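Local structure of Abbfa_003403 (Acinetobacter baumannii, 4ZXH) at residues S230-R235 with N433-L438; F256-S261 with S443-H448; S261-L266 with L401-E406; L267-N272 with L456-D461; I303-D308 with T317-E322. The protein is a four-domain nonribosomal peptide synthetase, with condensation, adenylation, carrier and thioesterase domains, that probably completes a peptide product on its phosphopantetheine arm. All coordinates share one frame; numbering follows the deposited sequence.

Interaction 1 (S230-R235 with N433-L438); sequences SSLVFR and NMVQLL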
# COMPACT_ATOMS: atom_id res chain seq x y z
N SER A 230 -8.20 -18.05 5.16
CA SER A 230 -8.21 -19.46 5.50
C SER A 230 -8.51 -19.58 6.99
O SER A 230 -8.60 -18.56 7.68
CB SER A 230 -6.88 -20.12 5.15
OG SER A 230 -6.89 -21.47 5.56
N SER A 231 -8.64 -20.80 7.48
CA SER A 231 -9.11 -21.04 8.86
C SER A 231 -8.29 -22.12 9.52
O SER A 231 -8.00 -23.12 8.89
CB SER A 231 -10.58 -21.46 8.90
OG SER A 231 -11.43 -20.54 8.23
N LEU A 232 -7.93 -21.92 10.78
CA LEU A 232 -7.20 -22.94 11.54
C LEU A 232 -7.94 -23.31 12.84
O LEU A 232 -7.98 -22.51 13.77
CB LEU A 232 -5.79 -22.46 11.84
CG LEU A 232 -4.96 -23.31 12.80
CD1 LEU A 232 -4.91 -24.74 12.35
CD2 LEU A 232 -3.55 -22.75 12.91
N VAL A 233 -8.54 -24.49 12.89
CA VAL A 233 -9.26 -24.89 14.10
C VAL A 233 -8.30 -25.45 15.17
O VAL A 233 -7.46 -26.31 14.89
CB VAL A 233 -10.35 -25.93 13.78
CG1 VAL A 233 -11.13 -26.32 15.04
CG2 VAL A 233 -11.30 -25.35 12.73
N PHE A 234 -8.40 -24.93 16.38
CA PHE A 234 -7.57 -25.42 17.48
C PHE A 234 -8.43 -25.73 18.70
O PHE A 234 -9.61 -25.38 18.73
CB PHE A 234 -6.49 -24.40 17.84
CG PHE A 234 -7.04 -23.08 18.31
CD1 PHE A 234 -7.46 -22.12 17.39
CD2 PHE A 234 -7.14 -22.79 19.66
CE1 PHE A 234 -7.98 -20.91 17.82
CE2 PHE A 234 -7.65 -21.58 20.10
CZ PHE A 234 -8.08 -20.64 19.19
N ARG A 235 -7.85 -26.40 19.70
CA ARG A 235 -8.56 -26.61 20.98
C ARG A 235 -7.68 -26.30 22.18
O ARG A 235 -6.49 -26.64 22.20
CB ARG A 235 -9.07 -28.04 21.09
CG ARG A 235 -9.98 -28.44 19.96
CD ARG A 235 -10.38 -29.88 20.05
NE ARG A 235 -10.62 -30.39 18.71
CZ ARG A 235 -11.22 -31.54 18.45
NH1 ARG A 235 -11.68 -32.30 19.44
NH2 ARG A 235 -11.39 -31.91 17.18
N ASN A 433 1.73 -20.93 14.22
CA ASN A 433 2.48 -20.22 15.24
C ASN A 433 1.69 -19.29 16.14
O ASN A 433 1.89 -19.29 17.35
CB ASN A 433 3.58 -19.39 14.59
CG ASN A 433 4.68 -19.09 15.55
OD1 ASN A 433 5.14 -19.97 16.27
ND2 ASN A 433 5.02 -17.81 15.66
N MET A 434 0.83 -18.46 15.54
CA MET A 434 -0.05 -17.59 16.32
C MET A 434 -0.94 -18.41 17.25
O MET A 434 -1.17 -18.01 18.39
CB MET A 434 -0.91 -16.72 15.40
CG MET A 434 -0.25 -15.42 14.98
SD MET A 434 -1.25 -14.36 13.89
CE MET A 434 -0.89 -15.10 12.31
N VAL A 435 -1.42 -19.56 16.79
CA VAL A 435 -2.25 -20.38 17.64
C VAL A 435 -1.44 -20.93 18.81
O VAL A 435 -1.88 -20.87 19.96
CB VAL A 435 -2.91 -21.53 16.86
CG1 VAL A 435 -3.52 -22.55 17.82
CG2 VAL A 435 -3.98 -20.96 15.93
N GLN A 436 -0.24 -21.41 18.52
CA GLN A 436 0.61 -21.96 19.58
C GLN A 436 0.98 -20.89 20.61
O GLN A 436 1.10 -21.19 21.79
CB GLN A 436 1.86 -22.60 18.99
CG GLN A 436 1.56 -23.90 18.25
CD GLN A 436 2.81 -24.63 17.81
OE1 GLN A 436 3.92 -24.09 17.89
NE2 GLN A 436 2.63 -25.86 17.34
N LEU A 437 1.12 -19.65 20.16
CA LEU A 437 1.47 -18.54 21.05
C LEU A 437 0.29 -18.11 21.92
O LEU A 437 0.46 -17.77 23.09
CB LEU A 437 2.01 -17.36 20.24
CG LEU A 437 3.38 -17.64 19.60
CD1 LEU A 437 3.83 -16.52 18.69
CD2 LEU A 437 4.42 -17.90 20.66
N LEU A 438 -0.91 -18.12 21.34
CA LEU A 438 -2.14 -17.89 22.09
C LEU A 438 -2.30 -18.94 23.19
O LEU A 438 -2.58 -18.60 24.34
CB LEU A 438 -3.35 -17.91 21.15
CG LEU A 438 -4.72 -17.64 21.78
CD1 LEU A 438 -4.68 -16.42 22.69
CD2 LEU A 438 -5.76 -17.43 20.70
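Leu-232 and Phe-234 on strand 229-235 meet Val-435 on helix 428-447 in an apolar helix-on-sheet contact within the C-terminal lobe of the condensation domain, whose fold is that of the chloramphenicol acetyltransferase-like CoA-dependent acyltransferases. The strand is an outermost member of a four-stranded mixed sheet, bonded through its backbone to strand 414-422, and the helix lies over one face of that sheet. Their local axes approach to 9.9 Å and run roughly the same way, 28° apart. In such a layer, every second strand residue turns its side chain to the helix: Leu-232 and Phe-234 do so, while Val-233 and Arg-235 between and beyond them point away and are exposed.

Val-435 carries the helix side. Its beta-branched side chain spreads two methyls toward two neighbours, which suits it to fill the place between them. CG2 meets Leu-232 CD2 at 3.5 Å, while CG1 takes the root of the aromatic side chain, lying 3.5 Å from Phe-234 CB. The Phe-234 ring is set obliquely to this methyl. One helical turn on, Leu-438 adds its CD2 at 4.2 Å from Phe-234 CZ, a looser touch that extends the apolar patch along the ring. Leu-405 and Met-407 of strand 403-411 also pack on Phe-234. The first torsion of the phenylalanine (chi1 61°) places CG between its own backbone N and carbonyl carbon, and this stands the ring roughly at right angles to the run of the strand, with Leu-232 O level with its edge, 3.7 Å from Phe-234 CD1.

Interaction 2 (F256-S261 with S443-H448); sequences FGLVLS and SEMVAH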
# COMPACT_ATOMS: atom_id res chain seq x y z
N PHE A 256 -15.18 -14.05 28.23
CA PHE A 256 -14.95 -13.32 26.99
C PHE A 256 -13.88 -12.28 27.21
O PHE A 256 -12.97 -12.13 26.39
CB PHE A 256 -16.21 -12.65 26.48
CG PHE A 256 -15.95 -11.64 25.40
CD1 PHE A 256 -15.50 -12.04 24.15
CD2 PHE A 256 -16.14 -10.29 25.62
CE1 PHE A 256 -15.23 -11.13 23.15
CE2 PHE A 256 -15.89 -9.37 24.62
CZ PHE A 256 -15.43 -9.80 23.38
N GLY A 257 -14.01 -11.56 28.32
CA GLY A 257 -13.06 -10.52 28.66
C GLY A 257 -11.67 -11.09 28.87
O GLY A 257 -10.68 -10.47 28.49
N LEU A 258 -11.59 -12.27 29.46
CA LEU A 258 -10.30 -12.86 29.76
C LEU A 258 -9.55 -13.20 28.49
O LEU A 258 -8.37 -12.90 28.34
CB LEU A 258 -10.47 -14.11 30.62
CG LEU A 258 -9.22 -14.78 31.19
CD1 LEU A 258 -8.37 -13.77 31.94
CD2 LEU A 258 -9.63 -15.91 32.12
N VAL A 259 -10.25 -13.82 27.55
CA VAL A 259 -9.61 -14.28 26.34
C VAL A 259 -9.26 -13.08 25.47
O VAL A 259 -8.25 -13.09 24.76
CB VAL A 259 -10.53 -15.26 25.57
CG1 VAL A 259 -9.94 -15.62 24.21
CG2 VAL A 259 -10.79 -16.50 26.42
N LEU A 260 -10.07 -12.03 25.54
CA LEU A 260 -9.75 -10.83 24.77
C LEU A 260 -8.45 -10.24 25.30
O LEU A 260 -7.56 -9.90 24.52
CB LEU A 260 -10.89 -9.81 24.86
CG LEU A 260 -10.64 -8.47 24.16
CD1 LEU A 260 -10.41 -8.71 22.69
CD2 LEU A 260 -11.77 -7.50 24.39
N SER A 261 -8.32 -10.17 26.62
CA SER A 261 -7.08 -9.73 27.26
C SER A 261 -5.88 -10.54 26.77
O SER A 261 -4.84 -9.97 26.42
CB SER A 261 -7.18 -9.85 28.78
OG SER A 261 -8.10 -8.90 29.28
N SER A 443 -2.05 -20.21 28.87
CA SER A 443 -1.46 -21.06 29.91
C SER A 443 -0.76 -20.22 30.96
O SER A 443 -1.01 -20.39 32.15
CB SER A 443 -0.46 -22.06 29.32
OG SER A 443 -1.12 -23.16 28.70
N GLU A 444 0.11 -19.32 30.50
CA GLU A 444 0.90 -18.48 31.41
C GLU A 444 0.00 -17.55 32.23
O GLU A 444 0.37 -17.15 33.34
CB GLU A 444 1.95 -17.68 30.64
N MET A 445 -1.17 -17.23 31.70
CA MET A 445 -2.14 -16.45 32.46
C MET A 445 -2.68 -17.23 33.68
O MET A 445 -2.72 -16.68 34.79
CB MET A 445 -3.32 -15.99 31.57
CG MET A 445 -3.04 -14.72 30.76
SD MET A 445 -4.37 -14.19 29.65
CE MET A 445 -5.19 -12.91 30.59
N VAL A 446 -3.10 -18.48 33.50
CA VAL A 446 -3.67 -19.21 34.64
C VAL A 446 -2.58 -19.58 35.65
O VAL A 446 -2.82 -19.60 36.85
CB VAL A 446 -4.46 -20.51 34.24
CG1 VAL A 446 -5.61 -20.19 33.27
CG2 VAL A 446 -3.52 -21.61 33.71
N ALA A 447 -1.37 -19.85 35.15
CA ALA A 447 -0.28 -20.32 36.00
C ALA A 447 0.39 -19.19 36.80
O ALA A 447 0.73 -19.38 37.97
CB ALA A 447 0.76 -21.05 35.15
N HIS A 448 0.57 -18.02 36.19
CA HIS A 448 1.21 -16.90 36.90
C HIS A 448 0.44 -15.59 36.81
O HIS A 448 0.93 -14.64 36.20
CB HIS A 448 2.62 -16.69 36.37
CG HIS A 448 3.50 -17.89 36.53
ND1 HIS A 448 3.78 -18.75 35.48
CD2 HIS A 448 4.13 -18.40 37.61
CE1 HIS A 448 4.56 -19.72 35.91
NE2 HIS A 448 4.79 -19.54 37.20
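Between residues 256-261 and 443-448, on helices 255-271 and 428-447, the closest CA atoms are those of Leu-258 and Met-445, 9.3 Å apart, a gap bridged by side chains and by no hydrogen bond. Met-445 does most of the bridging. A long, unbranched and flexible side chain suits this task: it leaves its helix extended through chi2 and bends only at the last torsion (chi3 99°), which swings the terminal methyl onto the other helix. That methyl, CE, rests 3.6 Å from Leu-258 CD1. The two side chains run antiparallel and meet at their ends, methyl against methyl. Leu-258 starts out pointing along the interface, and its CD1 branch is what reaches Met-445.

The same methyl lies 4.1 Å from Ser-261 CB, one turn further along helix 255-271. A small residue leaves room for the methionine end at this point, and its hydroxyl is dealt with locally: Ser-261 OG donates to Gly-257 O at 3.1 Å, with the C=O...donor angle at 147°. Gly-257 O also takes the usual helical bond from Ser-261 N, and the two donors approach from opposite faces of the carbonyl plane. A buried hydroxyl is thus satisfied within its own helix while the serine shows its CB to the methionine.

Around the pair, helix 238-249 packs Leu-244 and Leu-247 on Leu-258, and helix 313-329 brings Thr-317 against both Ser-261 and Met-445, so that the contact lies within a group of four helices of the condensation domain, with strand 356-360 beyond Val-259.

Interaction 3 (S261-L266 with L401-E406); sequences SGFYVL and LDITLE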
# COMPACT_ATOMS: atom_id res chain seq x y z
N SER A 261 -8.32 -10.17 26.62
CA SER A 261 -7.08 -9.73 27.26
C SER A 261 -5.88 -10.54 26.77
O SER A 261 -4.84 -9.97 26.42
CB SER A 261 -7.18 -9.85 28.78
OG SER A 261 -8.10 -8.90 29.28
N GLY A 262 -6.03 -11.86 26.75
CA GLY A 262 -5.03 -12.74 26.19
C GLY A 262 -4.66 -12.37 24.76
O GLY A 262 -3.49 -12.40 24.39
N PHE A 263 -5.66 -11.98 23.96
CA PHE A 263 -5.42 -11.67 22.56
C PHE A 263 -4.58 -10.40 22.38
O PHE A 263 -3.62 -10.41 21.61
CB PHE A 263 -6.75 -11.53 21.80
CG PHE A 263 -6.63 -11.76 20.33
CD1 PHE A 263 -5.57 -12.50 19.81
CD2 PHE A 263 -7.59 -11.28 19.46
CE1 PHE A 263 -5.45 -12.72 18.46
CE2 PHE A 263 -7.49 -11.52 18.09
CZ PHE A 263 -6.41 -12.23 17.59
N TYR A 264 -4.92 -9.33 23.09
CA TYR A 264 -4.09 -8.12 23.10
C TYR A 264 -2.65 -8.44 23.51
O TYR A 264 -1.70 -8.03 22.85
CB TYR A 264 -4.65 -7.08 24.07
CG TYR A 264 -5.85 -6.30 23.59
CD1 TYR A 264 -5.74 -5.37 22.57
CD2 TYR A 264 -7.09 -6.46 24.20
CE1 TYR A 264 -6.83 -4.65 22.16
CE2 TYR A 264 -8.18 -5.75 23.78
CZ TYR A 264 -8.05 -4.85 22.76
OH TYR A 264 -9.15 -4.14 22.36
N VAL A 265 -2.49 -9.16 24.62
CA VAL A 265 -1.16 -9.52 25.09
C VAL A 265 -0.39 -10.22 23.97
O VAL A 265 0.75 -9.88 23.71
CB VAL A 265 -1.22 -10.43 26.34
CG1 VAL A 265 0.12 -11.11 26.58
CG2 VAL A 265 -1.60 -9.61 27.56
N LEU A 266 -1.05 -11.15 23.30
CA LEU A 266 -0.46 -11.80 22.13
C LEU A 266 0.00 -10.82 21.05
O LEU A 266 1.14 -10.89 20.60
CB LEU A 266 -1.44 -12.80 21.51
CG LEU A 266 -0.81 -13.43 20.27
CD1 LEU A 266 0.45 -14.17 20.67
CD2 LEU A 266 -1.76 -14.34 19.53
N LEU A 401 -11.14 -9.77 7.77
CA LEU A 401 -10.09 -8.95 8.36
C LEU A 401 -8.72 -9.55 8.11
O LEU A 401 -8.60 -10.52 7.37
CB LEU A 401 -10.33 -8.79 9.86
CG LEU A 401 -11.64 -8.11 10.26
CD1 LEU A 401 -11.75 -8.11 11.78
CD2 LEU A 401 -11.70 -6.68 9.69
N ASP A 402 -7.69 -8.96 8.71
CA ASP A 402 -6.34 -9.49 8.58
C ASP A 402 -6.24 -10.77 9.39
O ASP A 402 -5.66 -11.77 8.95
CB ASP A 402 -5.30 -8.49 9.07
CG ASP A 402 -5.03 -7.39 8.06
OD1 ASP A 402 -5.81 -7.25 7.10
OD2 ASP A 402 -4.02 -6.66 8.22
N ILE A 403 -6.83 -10.71 10.59
CA ILE A 403 -6.89 -11.81 11.54
C ILE A 403 -8.24 -11.76 12.24
O ILE A 403 -8.71 -10.67 12.60
CB ILE A 403 -5.78 -11.73 12.61
CG1 ILE A 403 -4.40 -11.76 12.00
CG2 ILE A 403 -5.84 -12.90 13.54
CD1 ILE A 403 -3.31 -11.47 13.02
N THR A 404 -8.86 -12.91 12.46
CA THR A 404 -10.02 -12.98 13.34
C THR A 404 -9.95 -14.21 14.24
O THR A 404 -9.82 -15.33 13.76
CB THR A 404 -11.36 -13.03 12.57
OG1 THR A 404 -11.51 -11.87 11.74
CG2 THR A 404 -12.51 -13.09 13.55
N LEU A 405 -10.04 -13.99 15.55
CA LEU A 405 -10.17 -15.07 16.52
C LEU A 405 -11.65 -15.37 16.80
O LEU A 405 -12.39 -14.49 17.25
CB LEU A 405 -9.44 -14.70 17.81
CG LEU A 405 -9.45 -15.73 18.92
CD1 LEU A 405 -8.70 -16.95 18.43
CD2 LEU A 405 -8.78 -15.15 20.15
N GLU A 406 -12.08 -16.60 16.55
CA GLU A 406 -13.47 -16.98 16.82
C GLU A 406 -13.54 -18.03 17.93
O GLU A 406 -12.97 -19.11 17.81
CB GLU A 406 -14.14 -17.51 15.55
CG GLU A 406 -14.06 -16.56 14.39
CD GLU A 406 -14.89 -17.00 13.20
OE1 GLU A 406 -15.33 -18.18 13.19
OE2 GLU A 406 -15.08 -16.18 12.27
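Phe-263 and Leu-405 lie alongside each other and run in opposite directions, the leucine drawn across one face of the aromatic ring. Its CD2 methyl sits over the ring centre, 4.0 Å from the centroid of Phe-263 and only 12° off the normal, a well-formed CH-pi contact. Nearer the strand, Leu-405 CB lies 3.7 Å from Phe-263 CE2, so the leucine spans the face from the outer rim by CE2 and CZ to the middle of the ring. The phenylalanine can be met in this way because CG stands anti to its backbone N (chi1 -157°), sending the ring from the helix to the sheet. Ile-403, two residues earlier on the same strand, comes to a different part: its CG2 methyl approaches the edge near the ring plane, 4.1 Å from Phe-263 CZ.

This is helix 255-271 packed on the four-stranded sheet of the condensation domain's C-terminal lobe, a layer of the acetyltransferase-like fold. A flat aromatic side chain suits the helix side, offering one face to a leucine and its rim to an isoleucine; Ile-356 of the neighbouring strand also packs on it. Leu-401, just before strand 403-411, touches the bound phosphopantetheine, while the side chain of Ile-403 is already about 10 Å from it.

Interaction 4 (L267-N272 with L456-D461); sequences LHKLSN and LDIAPD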
# COMPACT_ATOMS: atom_id res chain seq x y z
N LEU A 267 -0.88 -9.92 20.60
CA LEU A 267 -0.52 -9.00 19.51
C LEU A 267 0.55 -7.99 19.95
O LEU A 267 1.33 -7.51 19.13
CB LEU A 267 -1.76 -8.26 19.01
CG LEU A 267 -2.94 -9.19 18.67
CD1 LEU A 267 -4.24 -8.40 18.51
CD2 LEU A 267 -2.67 -10.02 17.41
N HIS A 268 0.57 -7.68 21.24
CA HIS A 268 1.61 -6.86 21.85
C HIS A 268 2.99 -7.50 21.71
O HIS A 268 3.95 -6.84 21.33
CB HIS A 268 1.31 -6.62 23.32
CG HIS A 268 2.39 -5.88 24.05
ND1 HIS A 268 2.71 -4.57 23.77
CD2 HIS A 268 3.23 -6.27 25.04
CE1 HIS A 268 3.69 -4.18 24.56
NE2 HIS A 268 4.02 -5.19 25.34
N LYS A 269 3.06 -8.79 22.02
CA LYS A 269 4.30 -9.55 21.92
C LYS A 269 4.74 -9.74 20.47
O LYS A 269 5.93 -9.67 20.18
CB LYS A 269 4.16 -10.92 22.60
CG LYS A 269 4.09 -10.87 24.13
CD LYS A 269 5.14 -9.93 24.68
CE LYS A 269 5.07 -9.80 26.19
NZ LYS A 269 6.18 -8.94 26.70
N LEU A 270 3.80 -9.95 19.55
CA LEU A 270 4.14 -10.13 18.14
C LEU A 270 4.58 -8.85 17.41
O LEU A 270 5.33 -8.91 16.44
CB LEU A 270 2.96 -10.72 17.37
CG LEU A 270 2.51 -12.14 17.70
CD1 LEU A 270 1.55 -12.61 16.64
CD2 LEU A 270 3.68 -13.09 17.81
N SER A 271 4.11 -7.70 17.87
CA SER A 271 4.38 -6.46 17.15
C SER A 271 5.22 -5.45 17.94
O SER A 271 5.69 -4.47 17.39
CB SER A 271 3.07 -5.80 16.73
OG SER A 271 2.26 -5.50 17.85
N ASN A 272 5.42 -5.73 19.23
CA ASN A 272 6.06 -4.79 20.15
C ASN A 272 5.46 -3.39 20.09
O ASN A 272 6.15 -2.39 20.20
CB ASN A 272 7.56 -4.71 19.90
CG ASN A 272 8.31 -4.14 21.09
OD1 ASN A 272 8.03 -4.49 22.24
ND2 ASN A 272 9.24 -3.22 20.82
N LEU A 456 6.65 -11.40 31.12
CA LEU A 456 6.01 -12.57 30.54
C LEU A 456 6.73 -13.03 29.28
O LEU A 456 6.88 -12.27 28.32
CB LEU A 456 4.55 -12.25 30.23
CG LEU A 456 3.71 -13.29 29.50
CD1 LEU A 456 3.45 -14.49 30.36
CD2 LEU A 456 2.41 -12.66 29.07
N ASP A 457 7.17 -14.28 29.28
CA ASP A 457 7.88 -14.81 28.12
C ASP A 457 7.01 -15.87 27.44
O ASP A 457 6.64 -16.88 28.04
CB ASP A 457 9.24 -15.39 28.54
CG ASP A 457 10.29 -15.26 27.45
OD1 ASP A 457 9.90 -15.11 26.26
OD2 ASP A 457 11.50 -15.31 27.77
N ILE A 458 6.67 -15.59 26.19
CA ILE A 458 5.71 -16.36 25.40
C ILE A 458 6.46 -17.39 24.56
O ILE A 458 5.87 -18.33 24.01
CB ILE A 458 4.89 -15.41 24.48
CG1 ILE A 458 4.16 -14.37 25.33
CG2 ILE A 458 3.88 -16.14 23.64
CD1 ILE A 458 3.38 -15.00 26.44
N ALA A 459 7.77 -17.20 24.48
CA ALA A 459 8.62 -18.01 23.63
C ALA A 459 8.56 -19.46 24.04
O ALA A 459 8.34 -19.77 25.21
CB ALA A 459 10.05 -17.49 23.69
N PRO A 460 8.71 -20.37 23.06
CA PRO A 460 8.86 -21.79 23.40
C PRO A 460 10.12 -21.98 24.23
O PRO A 460 11.05 -21.21 24.04
CB PRO A 460 8.99 -22.48 22.04
CG PRO A 460 8.50 -21.46 21.02
CD PRO A 460 8.80 -20.12 21.61
N ASP A 461 10.16 -22.95 25.13
CA ASP A 461 11.40 -23.18 25.86
C ASP A 461 12.35 -23.93 24.93
O ASP A 461 12.15 -25.11 24.64
CB ASP A 461 11.16 -23.97 27.16
CG ASP A 461 12.37 -23.93 28.09
OD1 ASP A 461 13.52 -23.81 27.61
OD2 ASP A 461 12.17 -24.03 29.32
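Lys-269 is the residue by which the end of helix 255-271 touches Leu-456 and Ile-458 of a loop, in the C-terminal lobe of the acetyltransferase-like condensation domain. The loop follows helix 428-447 and has no regular structure of its own here.

Leu-267 begins the last turn and packs on Ile-278 of strand 275-279, far from the loop. His-268 comes next and spends its ND1 on Glu-273 O just beyond the helix. Lys-269 then faces the loop and uses its length. Its aliphatic part serves as packing surface: CG lies 3.7 Å from Ile-458 CG1, the two side chains meeting at a slant. A bend at chi2 (-45°) turns the rest of the chain along the loop, where Lys-269 CE passes 3.7 Å from Leu-456 O. The ammonium end does not bond to that carbonyl; NZ is satisfied by Ile-453 O, earlier in the loop. Lysine fits because it offers apolar methylenes below and a donor at the tip. Leu-270 turns to Leu-437 of helix 428-447, which Ile-458 also packs against. Ser-271 closes the turn with its hydroxyl, OG donating to Leu-267 O at 2.6 Å, and Asn-272 leaves the helix with positive phi (50°), a conformation asparagine tolerates well. In the loop, Asp-457 OD1 receives a weak bond from Ala-459 N at 3.5 Å.

Interaction 5 (I303-D308 with T317-E322); sequences IHMDID and TQQVQE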
# COMPACT_ATOMS: atom_id res chain seq x y z
N ILE A 303 -12.23 -1.60 19.89
CA ILE A 303 -11.63 -1.33 21.19
C ILE A 303 -10.15 -1.03 21.04
O ILE A 303 -9.35 -1.92 20.72
CB ILE A 303 -11.80 -2.51 22.16
CG1 ILE A 303 -13.25 -2.98 22.21
CG2 ILE A 303 -11.31 -2.12 23.52
CD1 ILE A 303 -14.21 -1.90 22.55
N HIS A 304 -9.78 0.22 21.27
CA HIS A 304 -8.38 0.62 21.19
C HIS A 304 -7.80 0.65 22.61
O HIS A 304 -8.23 1.46 23.43
CB HIS A 304 -8.26 1.98 20.49
CG HIS A 304 -6.91 2.62 20.61
ND1 HIS A 304 -6.75 3.99 20.62
CD2 HIS A 304 -5.67 2.09 20.71
CE1 HIS A 304 -5.46 4.27 20.73
NE2 HIS A 304 -4.79 3.14 20.79
N MET A 305 -6.85 -0.25 22.88
CA MET A 305 -6.19 -0.35 24.18
C MET A 305 -4.80 0.25 24.12
O MET A 305 -4.05 0.01 23.19
CB MET A 305 -6.05 -1.82 24.63
CG MET A 305 -7.34 -2.56 24.99
SD MET A 305 -8.12 -2.03 26.50
CE MET A 305 -6.70 -1.98 27.59
N ASP A 306 -4.44 1.02 25.14
CA ASP A 306 -3.05 1.41 25.28
C ASP A 306 -2.42 0.46 26.28
O ASP A 306 -2.65 0.59 27.48
CB ASP A 306 -2.92 2.87 25.73
CG ASP A 306 -1.51 3.41 25.56
OD1 ASP A 306 -0.58 2.60 25.35
OD2 ASP A 306 -1.33 4.64 25.64
N ILE A 307 -1.66 -0.52 25.79
CA ILE A 307 -0.96 -1.46 26.65
C ILE A 307 0.10 -0.78 27.49
O ILE A 307 0.93 -0.04 26.96
CB ILE A 307 -0.24 -2.57 25.87
CG1 ILE A 307 -1.17 -3.20 24.84
CG2 ILE A 307 0.29 -3.63 26.84
CD1 ILE A 307 -2.34 -3.83 25.44
N ASP A 308 0.05 -1.03 28.79
CA ASP A 308 1.12 -0.65 29.70
C ASP A 308 1.83 -1.93 30.17
O ASP A 308 1.31 -2.65 31.02
CB ASP A 308 0.54 0.14 30.87
CG ASP A 308 1.59 0.53 31.91
OD1 ASP A 308 2.81 0.53 31.60
OD2 ASP A 308 1.17 0.84 33.04
N THR A 317 -6.05 -7.28 32.70
CA THR A 317 -7.31 -7.94 32.38
C THR A 317 -8.49 -7.10 32.90
O THR A 317 -9.48 -6.92 32.20
CB THR A 317 -7.40 -9.35 32.98
OG1 THR A 317 -6.32 -10.15 32.49
CG2 THR A 317 -8.69 -9.99 32.56
N GLN A 318 -8.35 -6.58 34.12
CA GLN A 318 -9.38 -5.71 34.69
C GLN A 318 -9.53 -4.42 33.86
O GLN A 318 -10.64 -3.93 33.64
CB GLN A 318 -9.07 -5.38 36.16
CG GLN A 318 -9.12 -6.61 37.09
CD GLN A 318 -8.92 -6.27 38.56
OE1 GLN A 318 -7.96 -5.59 38.93
NE2 GLN A 318 -9.81 -6.76 39.40
N GLN A 319 -8.40 -3.89 33.39
CA GLN A 319 -8.37 -2.69 32.56
C GLN A 319 -9.20 -2.90 31.28
O GLN A 319 -9.92 -2.00 30.84
CB GLN A 319 -6.91 -2.34 32.24
CG GLN A 319 -6.66 -1.13 31.34
CD GLN A 319 -5.18 -0.69 31.36
OE1 GLN A 319 -4.45 -0.94 32.34
NE2 GLN A 319 -4.73 -0.03 30.28
N VAL A 320 -9.12 -4.10 30.71
CA VAL A 320 -9.83 -4.39 29.47
C VAL A 320 -11.31 -4.55 29.75
O VAL A 320 -12.16 -4.00 29.05
CB VAL A 320 -9.28 -5.66 28.78
CG1 VAL A 320 -10.22 -6.15 27.70
CG2 VAL A 320 -7.89 -5.40 28.20
N GLN A 321 -11.63 -5.30 30.81
CA GLN A 321 -13.02 -5.51 31.17
C GLN A 321 -13.72 -4.17 31.38
O GLN A 321 -14.87 -4.00 30.98
CB GLN A 321 -13.13 -6.37 32.43
CG GLN A 321 -14.55 -6.76 32.79
CD GLN A 321 -15.22 -7.58 31.70
OE1 GLN A 321 -14.81 -8.71 31.43
NE2 GLN A 321 -16.23 -7.00 31.07
N GLU A 322 -13.01 -3.21 31.96
CA GLU A 322 -13.58 -1.89 32.21
C GLU A 322 -13.74 -1.07 30.92
O GLU A 322 -14.75 -0.39 30.74
CB GLU A 322 -12.72 -1.12 33.23
CG GLU A 322 -13.22 0.31 33.56
CD GLU A 322 -14.60 0.35 34.25
OE1 GLU A 322 -15.19 -0.71 34.55
OE2 GLU A 322 -15.09 1.48 34.49
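Ile-303 O accepts a hydrogen bond from Tyr-264 OH of helix 255-271, whereas the two segments themselves touch through Met-305 with Gln-319 and Val-320 and share no hydrogen bond. His-304 O is likewise held by Gln-323 NE2 of helix 313-329, about one turn after Gln-319 and Val-320, so the strand backbone just before Met-305 is tied to two helices.

Met-305 makes the apolar centre. Its chain is bent at both chi2 (-71°) and chi3 (-46°), curling the thioether over the helix and bringing CE 3.7 Å from Val-320 CG2. SD lies beside the same methyl, 3.8 Å away from Val-320 CG2, and the two side chains cross at about a right angle. A flexible methionine can mould itself in this way to the compact, branched valine. The methyl serves a second neighbour too: Met-305 CE is 3.8 Å from Gln-319 CG, where the glutamine offers its aliphatic part. Gln-319 is extended beyond CG, so its amide continues past the methionine toward the strand end. Gln-319 NE2 stops 3.5 Å from Asp-306 O, a loose polar approach and not a hydrogen bond. A long amide is apt at this margin, since its methylenes pack inward and its polar end lies by the exposed Asp-306.

Local axes of strand and helix pass 10.1 Å apart with their directions 148° from each other. Only eight residues join the two segments, so the chain turns back sharply: strand 302-306, paired with strand 275-279, forms with helix 313-329 a beta-alpha unit in the C-terminal lobe of the acetyltransferase-like condensation domain.

Overall arrangement
All five contacts belong to the condensation domain, and helix 255-271 joins three of them: its start packs on helix 428-447 in interaction 2, its middle on the sheet in interaction 3 and its end on a loop in interaction 4. Helix 428-447 also covers the sheet's outermost strand in interaction 1, where Leu-438 touches Leu-405 of interaction 3. These two, with interaction 2, are buried and purely apolar across the contact. Interaction 4, though largely buried, relies on a lysine's methylenes; interaction 5, partly exposed, adds a glutamine amide. Ser-261 belongs to segments of both 2 and 3 but makes contact only in 2, and Tyr-264 OH reaches Ile-303 O between 3 and 5.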